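Local coordinates for ferripyochelin binding protein (Pyrococcus horikoshii, PDB 1V3W) that probably catalyses the reversible hydration of carbon dioxide to bicarbonate as a zinc-dependent gamma-class carbonic anhydrase, and also binds calcium, at residues V95-G98 against I99-I103; V120-P123 against N124-I127; K153-A156 against E157-E161; V160-A163 against E164-K168. All blocks are in the same frame, centred on the assembly; numbering follows the deposited sequence. Where two conformers were deposited one is given.

Interaction 1: V95-G98 against I99-I103; sequences VIIG and ISSVI. With EDO (1,2-ethanediol), chain J.
Gly98 and Ser101 close a type II beta turn, and both bonds of the closure fall on one atom, Gly98 O. The amide contributes the routine bond, Ser101 N to Gly98 O at 3.1 Å. The hydroxyl adds a shorter one, Ser101 OG to Gly98 O at 2.7 Å, from the same face of the carbonyl plane as the amide and tilted 24° from it. What allows this double grip is the first torsion of Ser101 (chi1 65°), which lodges OG between its own backbone N and carbonyl carbon and so folds it back over the turn. Beside this grip the packing is close: in one of two modelled conformers of Ile97, CG2 lies 3.1 Å from Ser101 OG, while Ile97 CD1 meets Ile103 CG1 tip to tip at 4.0 Å. With an alanine in place of Ser101 the hydroxyl is gone, and the turn, resting on the amide bond alone, would probably be held less firmly. On its other side the turn is looser, with little contact to 95-98. The Ile99 side chain leads away and packs on His82 of its own chain and Met85 of the second subunit, and Ser100 packs against Ser100 of the third subunit, beside a doubtfully placed 1,2-ethanediol. The turn rounds a corner of the left-handed beta-helix, carrying the chain from strand 95-97 on one face to strand 102-103 on another. The chemistry implies a corner fixed by a carbonyl accepting two hydrogen bonds, with branched aliphatic side chains inside.

Interaction 2: V120-P123 against N124-I127; sequences VVPP and NKEI
Val121 and Lys125 meet at about a right angle, with Val121 CG1 set 3.7 Å from Lys125 CB. That methyl lies anti to its own backbone N (chi1 177°), a setting that aims it across the turn, and it also looks toward Ile127, whose CG1 is 4.4 Å from Val121 CG1. Pro122 runs alongside Lys125, pointing the same way, and its ring touches the lysine chain at Pro122 CD to Lys125 CB, 4.1 Å. Beyond CB the lysine bends at its second torsion (70°), which leads the ammonium end off from 120-123. One backbone bond spans the loop: Lys125 N donates to Pro122 O over 3.2 Å. This is a type II beta turn at a corner of the left-handed beta-helix, where strand 120-121 gives way to strand 126-127 on the next face. Pro123 occupies its second position, where the phi fixed by the proline ring suits this turn type, and Asn124 takes the third with a positive phi of 62°, both residues lying exposed at the apex. Further out, the preceding coil sets the loop in place. Val121 is hydrogen-bonded through its backbone to Leu104, and Asn124 likewise to Asp105, while Ile109 packs against both Val121 and Ile127. On the other flank, Pro137 touches Pro122 and Val140 of strand 138-143 touches Ile127.

Interaction 3: K153-A156 against E157-E161; sequences KKNA and EIYVE
The Tyr159 ring receives Asn155 O at its edge, in the ring plane, with Tyr159 CD1 3.6 Å from that oxygen. The Asn155 side chain runs beside the ring in the same direction, its amide turned 35° from the ring plane, and OD1 comes within 3.9 Å of Tyr159 CD1. Neither polar end is spent on the other: Asn155 OD1 is hydrogen-bonded to a glycerol, and Tyr159 OH to Arg44 of the second subunit. Trp38 meets the tyrosine ring steeply, their planes about 75° apart. Tyr159 has been seen as a zinc-binding residue in this protein, so its place on the helix bears on the metal site formed between subunits. One turn back, Lys153 and Glu157 cross obliquely. Lys153 is extended throughout, its CG anti to the backbone N (chi1 177°), and its methylenes pass the carboxylate, CE lying 3.4 Å from Glu157 OE2. The charges stay beyond salt-bridge range, Lys153 NZ being 4.2 Å from Glu157 OE2, an attraction that is probably modest. Trimming Lys153 to an alanine would probably leave that carboxylate without the positive charge opposite it and freer to turn. Backbone bonds of the alpha-helical pattern underlie all this, including Ile158 N to Lys154 O at 2.9 Å, though Tyr159 N to Asn155 O is weak. Helix 146-169 lies outside the beta-helix, with Lys153 against Tyr94 and Ala156 against Tyr77 in its loops, and strand 95-97 close by.

Interaction 4: V160-A163 against E164-K168; sequences VELA and EKHIK. With CA (calcium ion), chain E.
His166 is turned back against Leu162 by its first torsion (chi1 -80°, CG anti to the carbonyl carbon), which puts the ring edge at the carbonyl one turn earlier, CD2 lying 3.2 Å from Leu162 O in the ring plane. The same oxygen accepts the helical bond from His166 N, at 3.0 Å. Glu164 takes the other course: with CG anti to the backbone N (chi1 -171°) and an extended chain, it carries its carboxylate off the helix to a calcium ion. Both oxygens bind the calcium, Glu164 OE1 and OE2 each at 2.5 Å, and two waters add to the coordination. Lys168, a turn further on, makes a salt bridge to the same carboxylate, NZ to Glu164 OE2 at 3.0 Å, coming from above the carboxylate plane. Across the segments Ile167 lays CG1 3.1 Å from Ala163 O, and Ile167 N bonds to that oxygen in the regular alpha-helical manner. The inner side of this last part of helix 146-169 packs on Phe18, which touches Ala163, Ile167 and the His166 ring. At its polar ends His166 is hydrogen-bonded to Arg170 through ND1 and to Asp46 of the second subunit through NE2. Since an arginine can only donate, ND1 is probably the unprotonated nitrogen and NE2 the donor to the aspartate, while the calcium and the ammonium together would tend to keep Glu164 ionised.

Interactions 1 and 2 are corners on adjoining coils of the beta-helix, with centres 12 Å apart, joined where neighbouring strands 102-103 and 120-121 meet: Val102 O lies 2.8 Å from Val121 N, a probable hydrogen bond. Interactions 3 and 4 are consecutive pieces of helix 146-169, sharing Val160 and Glu161, their centres 11 Å apart. The coil and the helix touch through interactions 1 and 3, at Ile96 CD1 to Asn155 ND2, 3.7 Å. The Tyr159 side chain is about 3 Å from a zinc ion and that of Leu162 about 7 Å; that of Pro123 is about 12 Å from a different zinc ion. Interactions 2 and 4, centres 32 Å apart, occupy opposite sides of the chain's centre.

Interaction 1: V95-G98 against I99-I103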
loop_
_atom_site.group_PDB
_atom_site.type_symbol
_atom_site.label_atom_id
_atom_site.label_comp_id
_atom_site.label_asym_id
_atom_site.label_seq_id
_atom_site.Cartn_x
_atom_site.Cartn_y
_atom_site.Cartn_z
ATOM N N VAL A 95 4.633 14.456 14.446
ATOM C CA VAL A 95 4.935 13.037 14.377
ATOM C C VAL A 95 5.153 12.609 12.941
ATOM O O VAL A 95 4.370 12.957 12.059
ATOM C CB VAL A 95 3.780 12.187 14.951
ATOM C CG1 VAL A 95 4.096 10.700 14.803
ATOM C CG2 VAL A 95 3.552 12.539 16.415
ATOM N N ILE A 96 6.233 11.872 12.710
ATOM C CA ILE A 96 6.517 11.358 11.386
ATOM C C ILE A 96 6.219 9.869 11.415
ATOM O O ILE A 96 6.908 9.098 12.093
ATOM C CB ILE A 96 7.995 11.569 10.979
ATOM C CG1 ILE A 96 8.271 13.064 10.806
ATOM C CG2 ILE A 96 8.295 10.825 9.673
ATOM C CD1 ILE A 96 9.697 13.390 10.422
ATOM N N ILE A 97 5.169 9.472 10.707
ATOM C CA ILE A 97 4.791 8.070 10.620
ATOM C C ILE A 97 5.536 7.533 9.405
ATOM O O ILE A 97 5.256 7.920 8.268
ATOM C CB ILE A 97 3.263 7.919 10.439
ATOM C CG1 ILE A 97 2.544 8.431 11.692
ATOM C CG2 ILE A 97 2.899 6.465 10.173
ATOM C CD1 ILE A 97 2.904 7.687 12.969
ATOM N N GLY A 98 6.501 6.658 9.664
ATOM C CA GLY A 98 7.311 6.091 8.602
ATOM C C GLY A 98 6.617 5.449 7.426
ATOM O O GLY A 98 5.493 4.953 7.519
ATOM N N ILE A 99 7.319 5.459 6.303
ATOM C CA ILE A 99 6.820 4.866 5.077
ATOM C C ILE A 99 6.518 3.396 5.317
ATOM O O ILE A 99 7.320 2.661 5.899
ATOM C CB ILE A 99 7.861 5.011 3.950
ATOM C CG1 ILE A 99 7.992 6.486 3.573
ATOM C CG2 ILE A 99 7.464 4.169 2.743
ATOM C CD1 ILE A 99 9.165 6.787 2.670
ATOM N N SER A 100 5.330 2.993 4.893
ATOM C CA SER A 100 4.879 1.620 5.020
ATOM C C SER A 100 4.864 1.104 6.455
ATOM O O SER A 100 5.024 -0.089 6.683
ATOM C CB SER A 100 5.747 0.715 4.146
ATOM O OG SER A 100 5.036 -0.455 3.778
ATOM N N SER A 101 4.687 1.993 7.427
ATOM C CA SER A 101 4.624 1.557 8.815
ATOM C C SER A 101 3.161 1.275 9.149
ATOM O O SER A 101 2.276 1.510 8.322
ATOM C CB SER A 101 5.186 2.630 9.757
ATOM O OG SER A 101 4.400 3.809 9.742
ATOM N N VAL A 102 2.911 0.770 10.353
ATOM C CA VAL A 102 1.556 0.452 10.789
ATOM C C VAL A 102 1.363 0.891 12.235
ATOM O O VAL A 102 2.210 0.626 13.084
ATOM C CB VAL A 102 1.279 -1.069 10.710
ATOM C CG1 VAL A 102 -0.156 -1.364 11.122
ATOM C CG2 VAL A 102 1.558 -1.581 9.303
ATOM N N ILE A 103 0.256 1.574 12.503
ATOM C CA ILE A 103 -0.066 2.024 13.854
ATOM C C ILE A 103 -1.400 1.369 14.167
ATOM O O ILE A 103 -2.397 1.640 13.501
ATOM C CB ILE A 103 -0.222 3.552 13.923
ATOM C CG1 ILE A 103 0.989 4.232 13.272
ATOM C CG2 ILE A 103 -0.373 3.990 15.376
ATOM C CD1 ILE A 103 2.325 3.869 13.892
HETATM C C1 EDO J . 5.081 -3.029 8.121
HETATM O O1 EDO J . 6.236 -3.840 7.974
HETATM C C2 EDO J . 4.448 -2.359 6.870
HETATM O O2 EDO J . 5.452 -2.272 5.825
#

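Interaction 2: V120-P123 against N124-I127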
loop_
_atom_site.group_PDB
_atom_site.type_symbol
_atom_site.label_atom_id
_atom_site.label_comp_id
_atom_site.label_asym_id
_atom_site.label_seq_id
_atom_site.Cartn_x
_atom_site.Cartn_y
_atom_site.Cartn_z
ATOM N N VAL A 120 5.923 -1.451 13.214
ATOM C CA VAL A 120 4.540 -1.725 13.576
ATOM C C VAL A 120 4.334 -1.404 15.047
ATOM O O VAL A 120 4.928 -2.040 15.918
ATOM C CB VAL A 120 4.165 -3.213 13.347
ATOM C CG1 VAL A 120 2.739 -3.475 13.839
ATOM C CG2 VAL A 120 4.284 -3.560 11.871
ATOM N N VAL A 121 3.511 -0.400 15.322
ATOM C CA VAL A 121 3.212 -0.035 16.698
ATOM C C VAL A 121 2.012 -0.889 17.110
ATOM O O VAL A 121 0.908 -0.725 16.590
ATOM C CB VAL A 121 2.872 1.467 16.827
ATOM C CG1 VAL A 121 2.484 1.792 18.260
ATOM C CG2 VAL A 121 4.073 2.308 16.407
ATOM N N PRO A 122 2.222 -1.828 18.046
ATOM C CA PRO A 122 1.189 -2.738 18.550
ATOM C C PRO A 122 -0.030 -2.056 19.164
ATOM O O PRO A 122 0.025 -0.894 19.568
ATOM C CB PRO A 122 1.941 -3.576 19.586
ATOM C CG PRO A 122 3.359 -3.532 19.110
ATOM C CD PRO A 122 3.512 -2.096 18.703
ATOM N N PRO A 123 -1.153 -2.783 19.245
ATOM C CA PRO A 123 -2.378 -2.228 19.825
ATOM C C PRO A 123 -2.122 -1.751 21.254
ATOM O O PRO A 123 -1.387 -2.394 22.009
ATOM C CB PRO A 123 -3.343 -3.412 19.787
ATOM C CG PRO A 123 -2.886 -4.179 18.582
ATOM C CD PRO A 123 -1.383 -4.145 18.735
ATOM N N ASN A 124 -2.724 -0.619 21.606
ATOM C CA ASN A 124 -2.605 -0.033 22.938
ATOM C C ASN A 124 -1.204 0.381 23.373
ATOM O O ASN A 124 -0.993 0.743 24.531
ATOM C CB ASN A 124 -3.207 -0.986 23.975
ATOM C CG ASN A 124 -4.690 -1.206 23.758
ATOM O OD1 ASN A 124 -5.470 -0.255 23.724
ATOM N ND2 ASN A 124 -5.086 -2.464 23.603
ATOM N N LYS A 125 -0.249 0.345 22.452
ATOM C CA LYS A 125 1.121 0.737 22.771
ATOM C C LYS A 125 1.227 2.249 22.938
ATOM O O LYS A 125 0.783 3.008 22.075
ATOM C CB LYS A 125 2.072 0.290 21.659
ATOM C CG LYS A 125 3.529 0.693 21.869
ATOM C CD LYS A 125 4.171 -0.072 23.019
ATOM C CE LYS A 125 5.663 0.219 23.108
ATOM N NZ LYS A 125 6.342 -0.636 24.125
ATOM N N GLU A 126 1.816 2.685 24.046
ATOM C CA GLU A 126 1.994 4.108 24.293
ATOM C C GLU A 126 3.443 4.496 24.027
ATOM O O GLU A 126 4.369 3.932 24.617
ATOM C CB GLU A 126 1.610 4.454 25.734
ATOM C CG GLU A 126 0.153 4.161 26.060
ATOM C CD GLU A 126 -0.267 4.686 27.419
ATOM O OE1 GLU A 126 -1.437 4.473 27.801
ATOM O OE2 GLU A 126 0.569 5.316 28.102
ATOM N N ILE A 127 3.634 5.452 23.123
ATOM C CA ILE A 127 4.963 5.929 22.763
ATOM C C ILE A 127 5.184 7.320 23.353
ATOM O O ILE A 127 4.463 8.264 23.030
ATOM C CB ILE A 127 5.127 6.007 21.230
ATOM C CG1 ILE A 127 4.871 4.630 20.607
ATOM C CG2 ILE A 127 6.523 6.509 20.880
ATOM C CD1 ILE A 127 5.843 3.551 21.063
#

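Interaction 3: K153-A156 against E157-E161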
loop_
_atom_site.group_PDB
_atom_site.type_symbol
_atom_site.label_atom_id
_atom_site.label_comp_id
_atom_site.label_asym_id
_atom_site.label_seq_id
_atom_site.Cartn_x
_atom_site.Cartn_y
_atom_site.Cartn_z
ATOM N N LYS A 153 8.878 18.934 12.254
ATOM C CA LYS A 153 8.035 20.063 11.834
ATOM C C LYS A 153 8.290 20.389 10.355
ATOM O O LYS A 153 7.354 20.559 9.578
ATOM C CB LYS A 153 8.294 21.330 12.682
ATOM C CG LYS A 153 7.469 22.558 12.214
ATOM C CD LYS A 153 7.553 23.789 13.140
ATOM C CE LYS A 153 6.803 24.992 12.538
ATOM N NZ LYS A 153 6.677 26.166 13.456
ATOM N N LYS A 154 9.567 20.468 9.982
ATOM C CA LYS A 154 10.007 20.784 8.618
ATOM C C LYS A 154 9.339 19.897 7.555
ATOM O O LYS A 154 8.884 20.387 6.522
ATOM C CB LYS A 154 11.550 20.658 8.565
ATOM C CG LYS A 154 12.285 21.028 7.256
ATOM C CD LYS A 154 13.487 21.992 7.511
ATOM C CE LYS A 154 14.953 21.432 7.420
ATOM N NZ LYS A 154 15.298 20.165 6.690
ATOM N N ASN A 155 9.275 18.596 7.821
ATOM C CA ASN A 155 8.669 17.644 6.891
ATOM C C ASN A 155 7.245 18.092 6.561
ATOM O O ASN A 155 6.842 18.138 5.395
ATOM C CB ASN A 155 8.636 16.246 7.523
ATOM C CG ASN A 155 8.411 15.136 6.506
ATOM O OD1 ASN A 155 7.804 15.344 5.454
ATOM N ND2 ASN A 155 8.888 13.939 6.830
ATOM N N ALA A 156 6.489 18.427 7.601
ATOM C CA ALA A 156 5.109 18.866 7.429
ATOM C C ALA A 156 5.015 20.198 6.689
ATOM O O ALA A 156 4.131 20.389 5.855
ATOM C CB ALA A 156 4.426 18.971 8.788
ATOM N N GLU A 157 5.920 21.123 6.990
ATOM C CA GLU A 157 5.894 22.420 6.327
ATOM C C GLU A 157 6.158 22.286 4.833
ATOM O O GLU A 157 5.574 23.011 4.029
ATOM C CB GLU A 157 6.912 23.363 6.968
ATOM C CG GLU A 157 6.504 23.817 8.355
ATOM C CD GLU A 157 7.524 24.731 8.995
ATOM O OE1 GLU A 157 8.657 24.271 9.245
ATOM O OE2 GLU A 157 7.195 25.909 9.249
ATOM N N ILE A 158 7.036 21.359 4.467
ATOM C CA ILE A 158 7.348 21.125 3.064
ATOM C C ILE A 158 6.057 20.734 2.355
ATOM O O ILE A 158 5.767 21.200 1.251
ATOM C CB ILE A 158 8.382 19.986 2.901
ATOM C CG1 ILE A 158 9.750 20.457 3.399
ATOM C CG2 ILE A 158 8.457 19.543 1.443
ATOM C CD1 ILE A 158 10.836 19.403 3.321
ATOM N N TYR A 159 5.273 19.885 3.008
ATOM C CA TYR A 159 4.016 19.430 2.440
ATOM C C TYR A 159 2.937 20.488 2.352
ATOM O O TYR A 159 2.112 20.463 1.435
ATOM C CB TYR A 159 3.493 18.222 3.205
ATOM C CG TYR A 159 3.881 16.952 2.519
ATOM C CD1 TYR A 159 5.101 16.339 2.783
ATOM C CD2 TYR A 159 3.074 16.422 1.516
ATOM C CE1 TYR A 159 5.515 15.228 2.054
ATOM C CE2 TYR A 159 3.474 15.322 0.781
ATOM C CZ TYR A 159 4.694 14.731 1.053
ATOM O OH TYR A 159 5.081 13.653 0.296
ATOM N N VAL A 160 2.924 21.415 3.303
ATOM C CA VAL A 160 1.933 22.478 3.257
ATOM C C VAL A 160 2.164 23.269 1.970
ATOM O O VAL A 160 1.219 23.623 1.266
ATOM C CB VAL A 160 2.057 23.409 4.477
ATOM C CG1 VAL A 160 1.195 24.650 4.278
ATOM C CG2 VAL A 160 1.625 22.669 5.735
ATOM N N GLU A 161 3.430 23.526 1.656
ATOM C CA GLU A 161 3.772 24.263 0.448
ATOM C C GLU A 161 3.471 23.435 -0.800
ATOM O O GLU A 161 2.956 23.955 -1.791
ATOM C CB GLU A 161 5.253 24.652 0.469
ATOM C CG GLU A 161 5.651 25.511 1.662
ATOM C CD GLU A 161 4.857 26.803 1.752
ATOM O OE1 GLU A 161 4.896 27.597 0.787
ATOM O OE2 GLU A 161 4.195 27.028 2.789
#

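Interaction 4: V160-A163 against E164-K168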
loop_
_atom_site.group_PDB
_atom_site.type_symbol
_atom_site.label_atom_id
_atom_site.label_comp_id
_atom_site.label_asym_id
_atom_site.label_seq_id
_atom_site.Cartn_x
_atom_site.Cartn_y
_atom_site.Cartn_z
ATOM N N VAL A 160 2.924 21.415 3.303
ATOM C CA VAL A 160 1.933 22.478 3.257
ATOM C C VAL A 160 2.164 23.269 1.970
ATOM O O VAL A 160 1.219 23.623 1.266
ATOM C CB VAL A 160 2.057 23.409 4.477
ATOM C CG1 VAL A 160 1.195 24.650 4.278
ATOM C CG2 VAL A 160 1.625 22.669 5.735
ATOM N N GLU A 161 3.430 23.526 1.656
ATOM C CA GLU A 161 3.772 24.263 0.448
ATOM C C GLU A 161 3.471 23.435 -0.800
ATOM O O GLU A 161 2.956 23.955 -1.791
ATOM C CB GLU A 161 5.253 24.652 0.469
ATOM C CG GLU A 161 5.651 25.511 1.662
ATOM C CD GLU A 161 4.857 26.803 1.752
ATOM O OE1 GLU A 161 4.896 27.597 0.787
ATOM O OE2 GLU A 161 4.195 27.028 2.789
ATOM N N LEU A 162 3.792 22.145 -0.743
ATOM C CA LEU A 162 3.558 21.241 -1.862
ATOM C C LEU A 162 2.066 21.197 -2.180
ATOM O O LEU A 162 1.666 21.247 -3.343
ATOM C CB LEU A 162 4.069 19.843 -1.501
ATOM C CG LEU A 162 4.560 18.924 -2.620
ATOM C CD1 LEU A 162 5.561 19.662 -3.502
ATOM C CD2 LEU A 162 5.206 17.695 -1.997
ATOM N N ALA A 163 1.249 21.122 -1.135
ATOM C CA ALA A 163 -0.197 21.080 -1.293
ATOM C C ALA A 163 -0.682 22.305 -2.057
ATOM O O ALA A 163 -1.494 22.194 -2.969
ATOM C CB ALA A 163 -0.870 21.009 0.075
ATOM N N GLU A 164 -0.183 23.480 -1.686
ATOM C CA GLU A 164 -0.601 24.691 -2.373
ATOM C C GLU A 164 -0.175 24.657 -3.838
ATOM O O GLU A 164 -0.909 25.122 -4.707
ATOM C CB GLU A 164 -0.030 25.930 -1.682
ATOM C CG GLU A 164 -0.602 27.236 -2.215
ATOM C CD GLU A 164 -0.290 28.421 -1.321
ATOM O OE1 GLU A 164 -0.768 28.439 -0.165
ATOM O OE2 GLU A 164 0.435 29.331 -1.774
ATOM N N LYS A 165 1.006 24.111 -4.109
ATOM C CA LYS A 165 1.486 24.022 -5.484
ATOM C C LYS A 165 0.548 23.171 -6.334
ATOM O O LYS A 165 0.293 23.483 -7.496
ATOM C CB LYS A 165 2.888 23.416 -5.540
ATOM C CG LYS A 165 4.025 24.342 -5.131
ATOM C CD LYS A 165 5.250 24.101 -6.015
ATOM C CE LYS A 165 5.286 22.676 -6.564
ATOM N NZ LYS A 165 5.690 22.655 -7.997
ATOM N N HIS A 166 0.045 22.086 -5.754
ATOM C CA HIS A 166 -0.871 21.202 -6.467
ATOM C C HIS A 166 -2.235 21.857 -6.643
ATOM O O HIS A 166 -2.850 21.749 -7.701
ATOM C CB HIS A 166 -1.028 19.877 -5.714
ATOM C CG HIS A 166 0.102 18.922 -5.934
ATOM N ND1 HIS A 166 -0.009 17.811 -6.743
ATOM C CD2 HIS A 166 1.369 18.915 -5.456
ATOM C CE1 HIS A 166 1.140 17.161 -6.753
ATOM N NE2 HIS A 166 1.993 17.809 -5.981
ATOM N N ILE A 167 -2.708 22.531 -5.600
ATOM C CA ILE A 167 -3.997 23.206 -5.663
ATOM C C ILE A 167 -4.016 24.193 -6.826
ATOM O O ILE A 167 -4.998 24.277 -7.564
ATOM C CB ILE A 167 -4.289 23.980 -4.357
ATOM C CG1 ILE A 167 -4.527 22.995 -3.210
ATOM C CG2 ILE A 167 -5.512 24.881 -4.536
ATOM C CD1 ILE A 167 -4.624 23.656 -1.846
ATOM N N LYS A 168 -2.917 24.920 -6.994
ATOM C CA LYS A 168 -2.826 25.927 -8.044
ATOM C C LYS A 168 -2.305 25.467 -9.399
ATOM O O LYS A 168 -2.745 25.974 -10.427
ATOM C CB LYS A 168 -1.953 27.087 -7.565
ATOM C CG LYS A 168 -2.420 27.732 -6.279
ATOM C CD LYS A 168 -1.471 28.842 -5.865
ATOM C CE LYS A 168 -1.908 29.490 -4.562
ATOM N NZ LYS A 168 -0.978 30.578 -4.153
HETATM CA CA CA E . -0.587 30.968 -0.104
HETATM O O HOH W 1 1.464 30.322 1.217
HETATM O O HOH W 2 1.129 31.983 -1.601
#